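Local coordinates for ureidoglycolate hydrolase (Arabidopsis thaliana, PDB 4PXE), which hydrolyses (S)-ureidoglycolate to glyoxylate, ammonium and carbon dioxide as a manganese-dependent homodimeric amidohydrolase of the peptidase M20 family, completing purine breakdown, at residues V224-V236 with R307-I321. Residues are numbered along the deposited sequence; the frame is centred on the assembly and turned at random.
Sequences VVTAIAAPASLKV and RDIDEARRNTVIKKI. With GLV (glyoxylic acid), chain E.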
loop_
_atom_site.group_PDB
_atom_site.type_symbol
_atom_site.label_atom_id
_atom_site.label_comp_id
_atom_site.label_asym_id
_atom_site.label_seq_id
_atom_site.Cartn_x
_atom_site.Cartn_y
_atom_site.Cartn_z
ATOM N N VAL A 224 33.585 -0.399 -20.286
ATOM C CA VAL A 224 34.068 -1.738 -20.006
ATOM C C VAL A 224 34.032 -1.919 -18.499
ATOM O O VAL A 224 34.772 -1.264 -17.764
ATOM C CB VAL A 224 35.481 -1.948 -20.570
ATOM C CG1 VAL A 224 36.000 -3.327 -20.209
ATOM C CG2 VAL A 224 35.479 -1.736 -22.085
ATOM N N VAL A 225 33.121 -2.767 -18.032
ATOM C CA VAL A 225 32.837 -2.839 -16.600
ATOM C C VAL A 225 33.867 -3.701 -15.875
ATOM O O VAL A 225 34.109 -4.843 -16.262
ATOM C CB VAL A 225 31.423 -3.392 -16.357
ATOM C CG1 VAL A 225 31.158 -3.597 -14.859
ATOM C CG2 VAL A 225 30.394 -2.458 -16.971
ATOM N N THR A 226 34.452 -3.160 -14.813
ATOM C CA THR A 226 35.526 -3.866 -14.116
ATOM C C THR A 226 35.099 -4.507 -12.791
ATOM O O THR A 226 35.779 -5.388 -12.271
ATOM C CB THR A 226 36.704 -2.925 -13.834
ATOM O OG1 THR A 226 36.286 -1.901 -12.928
ATOM C CG2 THR A 226 37.210 -2.279 -15.130
ATOM N N ALA A 227 33.977 -4.059 -12.241
ATOM C CA ALA A 227 33.502 -4.571 -10.967
ATOM C C ALA A 227 32.043 -4.187 -10.806
ATOM O O ALA A 227 31.561 -3.266 -11.463
ATOM C CB ALA A 227 34.328 -3.992 -9.816
ATOM N N ILE A 228 31.355 -4.903 -9.927
ATOM C CA ILE A 228 29.957 -4.635 -9.607
ATOM C C ILE A 228 29.862 -4.404 -8.099
ATOM O O ILE A 228 30.377 -5.206 -7.323
ATOM C CB ILE A 228 29.069 -5.834 -9.996
ATOM C CG1 ILE A 228 29.135 -6.091 -11.507
ATOM C CG2 ILE A 228 27.617 -5.601 -9.523
ATOM C CD1 ILE A 228 28.431 -7.363 -11.943
ATOM N N ALA A 229 29.202 -3.319 -7.690
ATOM C CA ALA A 229 29.068 -2.968 -6.274
ATOM C C ALA A 229 28.315 -4.028 -5.469
ATOM O O ALA A 229 27.562 -4.836 -6.021
ATOM C CB ALA A 229 28.408 -1.601 -6.133
ATOM N N ALA A 230 28.548 -4.016 -4.155
ATOM C CA ALA A 230 28.025 -5.025 -3.241
ATOM C C ALA A 230 26.622 -4.671 -2.745
ATOM O O ALA A 230 26.448 -3.683 -2.030
ATOM C CB ALA A 230 28.958 -5.159 -2.055
ATOM N N PRO A 231 25.625 -5.484 -3.121
ATOM C CA PRO A 231 24.242 -5.135 -2.780
ATOM C C PRO A 231 23.696 -5.872 -1.557
ATOM O O PRO A 231 24.029 -7.035 -1.318
ATOM C CB PRO A 231 23.480 -5.596 -4.022
ATOM C CG PRO A 231 24.237 -6.843 -4.452
ATOM C CD PRO A 231 25.689 -6.608 -4.072
ATOM N N ALA A 232 22.841 -5.187 -0.802
ATOM C CA ALA A 232 22.121 -5.829 0.297
ATOM C C ALA A 232 20.684 -5.337 0.365
ATOM O O ALA A 232 20.370 -4.243 -0.106
ATOM C CB ALA A 232 22.822 -5.576 1.633
ATOM N N SER A 233 19.814 -6.143 0.961
ATOM C CA SER A 233 18.457 -5.681 1.209
ATOM C C SER A 233 17.936 -6.227 2.531
ATOM O O SER A 233 18.327 -7.311 2.972
ATOM C CB SER A 233 17.515 -6.033 0.059
ATOM O OG SER A 233 17.172 -7.394 0.079
ATOM N N LEU A 234 17.071 -5.439 3.163
ATOM C CA LEU A 234 16.542 -5.739 4.481
ATOM C C LEU A 234 15.022 -5.622 4.460
ATOM O O LEU A 234 14.470 -4.770 3.764
ATOM C CB LEU A 234 17.071 -4.722 5.496
ATOM C CG LEU A 234 18.531 -4.262 5.460
ATOM C CD1 LEU A 234 18.771 -3.158 6.474
ATOM C CD2 LEU A 234 19.439 -5.439 5.746
ATOM N N LYS A 235 14.357 -6.479 5.227
ATOM C CA LYS A 235 12.928 -6.344 5.503
ATOM C C LYS A 235 12.755 -6.090 6.992
ATOM O O LYS A 235 13.306 -6.822 7.815
ATOM C CB LYS A 235 12.186 -7.630 5.157
ATOM C CG LYS A 235 11.782 -7.775 3.712
ATOM C CD LYS A 235 10.529 -8.643 3.597
ATOM C CE LYS A 235 10.776 -10.060 4.105
ATOM N NZ LYS A 235 9.540 -10.898 4.013
ATOM N N VAL A 236 11.974 -5.070 7.339
ATOM C CA VAL A 236 11.774 -4.694 8.728
ATOM C C VAL A 236 10.295 -4.498 9.002
ATOM O O VAL A 236 9.577 -3.888 8.202
ATOM C CB VAL A 236 12.532 -3.394 9.065
ATOM C CG1 VAL A 236 12.379 -3.034 10.533
ATOM C CG2 VAL A 236 14.015 -3.537 8.705
ATOM N N ARG A 307 23.795 -0.319 -0.624
ATOM C CA ARG A 307 24.929 -0.829 -1.411
ATOM C C ARG A 307 26.146 0.063 -1.271
ATOM O O ARG A 307 26.044 1.228 -0.899
ATOM C CB ARG A 307 24.587 -0.920 -2.916
ATOM C CG ARG A 307 23.123 -1.242 -3.218
ATOM C CD ARG A 307 22.847 -1.270 -4.700
ATOM N NE ARG A 307 21.402 -1.317 -4.914
ATOM C CZ ARG A 307 20.828 -1.588 -6.083
ATOM N NH1 ARG A 307 21.577 -1.818 -7.161
ATOM N NH2 ARG A 307 19.506 -1.609 -6.192
ATOM N N ASP A 308 27.309 -0.510 -1.601
ATOM C CA ASP A 308 28.552 0.252 -1.711
ATOM C C ASP A 308 29.507 -0.595 -2.546
ATOM O O ASP A 308 29.404 -1.817 -2.556
ATOM C CB ASP A 308 29.150 0.516 -0.317
ATOM C CG ASP A 308 30.153 1.676 -0.293
ATOM O OD1 ASP A 308 30.946 1.845 -1.257
ATOM O OD2 ASP A 308 30.162 2.423 0.713
ATOM N N ILE A 309 30.444 0.049 -3.229
ATOM C CA ILE A 309 31.498 -0.692 -3.911
ATOM C C ILE A 309 32.405 -1.337 -2.861
ATOM O O ILE A 309 32.955 -2.417 -3.085
ATOM C CB ILE A 309 32.290 0.200 -4.901
ATOM C CG1 ILE A 309 33.299 -0.639 -5.702
ATOM C CG2 ILE A 309 32.988 1.339 -4.171
ATOM C CD1 ILE A 309 32.689 -1.816 -6.459
ATOM N N ASP A 310 32.508 -0.687 -1.700
ATOM C CA ASP A 310 33.272 -1.211 -0.569
ATOM C C ASP A 310 32.378 -2.025 0.371
ATOM O O ASP A 310 31.467 -1.479 1.012
ATOM C CB ASP A 310 33.930 -0.067 0.199
ATOM C CG ASP A 310 34.936 -0.560 1.214
ATOM O OD1 ASP A 310 34.527 -0.899 2.338
ATOM O OD2 ASP A 310 36.137 -0.632 0.877
ATOM N N GLU A 311 32.639 -3.324 0.447
ATOM C CA GLU A 311 31.807 -4.253 1.212
ATOM C C GLU A 311 31.765 -3.919 2.705
ATOM O O GLU A 311 30.694 -3.894 3.322
ATOM C CB GLU A 311 32.293 -5.689 0.995
ATOM C CG GLU A 311 31.367 -6.774 1.530
ATOM C CD GLU A 311 31.848 -8.178 1.170
ATOM O OE1 GLU A 311 32.941 -8.301 0.574
ATOM O OE2 GLU A 311 31.135 -9.156 1.475
ATOM N N ALA A 312 32.923 -3.631 3.286
ATOM C CA ALA A 312 32.988 -3.292 4.705
ATOM C C ALA A 312 32.178 -2.036 5.058
ATOM O O ALA A 312 31.489 -1.995 6.086
ATOM C CB ALA A 312 34.453 -3.135 5.148
ATOM N N ARG A 313 32.262 -1.014 4.214
ATOM C CA ARG A 313 31.516 0.221 4.422
ATOM C C ARG A 313 30.008 -0.056 4.357
ATOM O O ARG A 313 29.230 0.450 5.179
ATOM C CB ARG A 313 31.911 1.241 3.359
ATOM C CG ARG A 313 31.804 2.688 3.778
ATOM C CD ARG A 313 32.769 3.547 2.976
ATOM N NE ARG A 313 32.641 3.312 1.540
ATOM C CZ ARG A 313 33.581 3.597 0.641
ATOM N NH1 ARG A 313 34.731 4.140 1.024
ATOM N NH2 ARG A 313 33.371 3.343 -0.644
ATOM N N ARG A 314 29.614 -0.871 3.381
ATOM C CA ARG A 314 28.224 -1.314 3.221
ATOM C C ARG A 314 27.739 -2.018 4.490
ATOM O O ARG A 314 26.669 -1.705 5.019
ATOM C CB ARG A 314 28.129 -2.260 2.020
ATOM C CG ARG A 314 26.731 -2.490 1.436
ATOM C CD ARG A 314 25.998 -3.677 2.038
ATOM N NE ARG A 314 26.832 -4.846 2.307
ATOM C CZ ARG A 314 27.030 -5.858 1.466
ATOM N NH1 ARG A 314 26.490 -5.857 0.251
ATOM N NH2 ARG A 314 27.793 -6.880 1.836
ATOM N N ASN A 315 28.530 -2.966 4.977
ATOM C CA ASN A 315 28.177 -3.728 6.170
ATOM C C ASN A 315 28.028 -2.862 7.411
ATOM O O ASN A 315 27.155 -3.126 8.236
ATOM C CB ASN A 315 29.187 -4.861 6.407
ATOM C CG ASN A 315 29.106 -5.941 5.348
ATOM O OD1 ASN A 315 28.157 -5.980 4.558
ATOM N ND2 ASN A 315 30.092 -6.839 5.328
ATOM N N THR A 316 28.862 -1.831 7.540
ATOM C CA THR A 316 28.747 -0.877 8.642
ATOM C C THR A 316 27.388 -0.180 8.603
ATOM O O THR A 316 26.759 0.023 9.639
ATOM C CB THR A 316 29.889 0.158 8.634
ATOM O OG1 THR A 316 31.130 -0.506 8.917
ATOM C CG2 THR A 316 29.662 1.252 9.669
ATOM N N VAL A 317 26.916 0.149 7.406
ATOM C CA VAL A 317 25.598 0.766 7.273
ATOM C C VAL A 317 24.515 -0.191 7.762
ATOM O O VAL A 317 23.616 0.220 8.514
ATOM C CB VAL A 317 25.306 1.209 5.821
ATOM C CG1 VAL A 317 23.873 1.701 5.700
ATOM C CG2 VAL A 317 26.258 2.316 5.398
ATOM N N ILE A 318 24.592 -1.455 7.356
ATOM C CA ILE A 318 23.627 -2.465 7.796
ATOM C C ILE A 318 23.617 -2.617 9.322
ATOM O O ILE A 318 22.555 -2.657 9.938
ATOM C CB ILE A 318 23.897 -3.828 7.145
ATOM C CG1 ILE A 318 23.720 -3.748 5.627
ATOM C CG2 ILE A 318 22.983 -4.907 7.730
ATOM C CD1 ILE A 318 24.160 -5.011 4.920
ATOM N N LYS A 319 24.794 -2.702 9.932
ATOM C CA LYS A 319 24.872 -2.808 11.394
ATOM C C LYS A 319 24.217 -1.613 12.082
ATOM O O LYS A 319 23.482 -1.775 13.069
ATOM C CB LYS A 319 26.329 -2.943 11.850
ATOM C CG LYS A 319 27.049 -4.143 11.266
ATOM C CD LYS A 319 28.354 -4.424 12.002
ATOM C CE LYS A 319 29.284 -5.311 11.179
ATOM N NZ LYS A 319 30.074 -4.511 10.196
ATOM N N LYS A 320 24.473 -0.409 11.573
ATOM C CA LYS A 320 23.892 0.799 12.147
ATOM C C LYS A 320 22.377 0.806 11.977
ATOM O O LYS A 320 21.660 1.242 12.873
ATOM C CB LYS A 320 24.480 2.065 11.525
ATOM C CG LYS A 320 25.960 2.315 11.838
ATOM C CD LYS A 320 26.423 3.557 11.110
ATOM C CE LYS A 320 27.818 3.998 11.531
ATOM N NZ LYS A 320 28.181 5.221 10.758
ATOM N N ILE A 321 21.890 0.327 10.837
ATOM C CA ILE A 321 20.444 0.263 10.629
ATOM C C ILE A 321 19.790 -0.678 11.649
ATOM O O ILE A 321 18.735 -0.358 12.208
ATOM C CB ILE A 321 20.091 -0.149 9.188
ATOM C CG1 ILE A 321 20.474 0.980 8.223
ATOM C CG2 ILE A 321 18.592 -0.470 9.066
ATOM C CD1 ILE A 321 20.462 0.572 6.764
HETATM C C1 GLV E . 18.512 -4.191 -10.219
HETATM O O1 GLV E . 19.432 -4.762 -11.084
HETATM C C2 GLV E . 19.093 -3.185 -9.289
HETATM O O2 GLV E . 20.338 -2.928 -9.359
HETATM O O3 GLV E . 18.345 -2.601 -8.450
#
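A230 with D308 and P231 with R307 together form a two-pair antiparallel ladder, A230 and D308 turned to the side of the helix, P231 and R307 to that of the glyoxylate. A230 N donates to D308 O at 2.9 Å; the return bond, from D308 N to A230 O, is weak. In the adjoining non-hydrogen-bonded pair, R307 lies beside P231, its CG 4.1 Å from P231 CA. From there its chain runs extended, and its guanidinium meets the glyoxylate carboxylate in a two-pronged grip, NH1 to O2 at 2.8 Å and NH2 to O3 at 2.7 Å; N294 of the second subunit also holds the glyoxylate. The opposite face packs against the first turns of helix 311-332. A232 CB sits 3.6 Å from I318 CD1, and L234 CD1 leans on I321 CG2 at 3.7 Å. Bent at chi2 (-91°) and chi3 (-39°), R314 folds back over A230 and A232, bringing NH1 within 3.1 Å of P231 O, at a poor angle for bonding; NH1 also donates to the backbone carbonyl of D345.

A second shell fixes these groups. D305 pairs with R307 NE, and N315 OD1 receives both NE and NH2 of R314 nearly in the guanidinium plane. D308 closes an Asx turn onto D310 N and takes R313 side-on, one nitrogen to each oxygen, while T279 also binds OD2. D310 caps the helix through R313 N. Within the region involved in dimerization, helix 311-332 lies along strand 222-239, its first turns at 14° to strand 230-236, while strands 295-308 and 335-344 pair with strand 222-239.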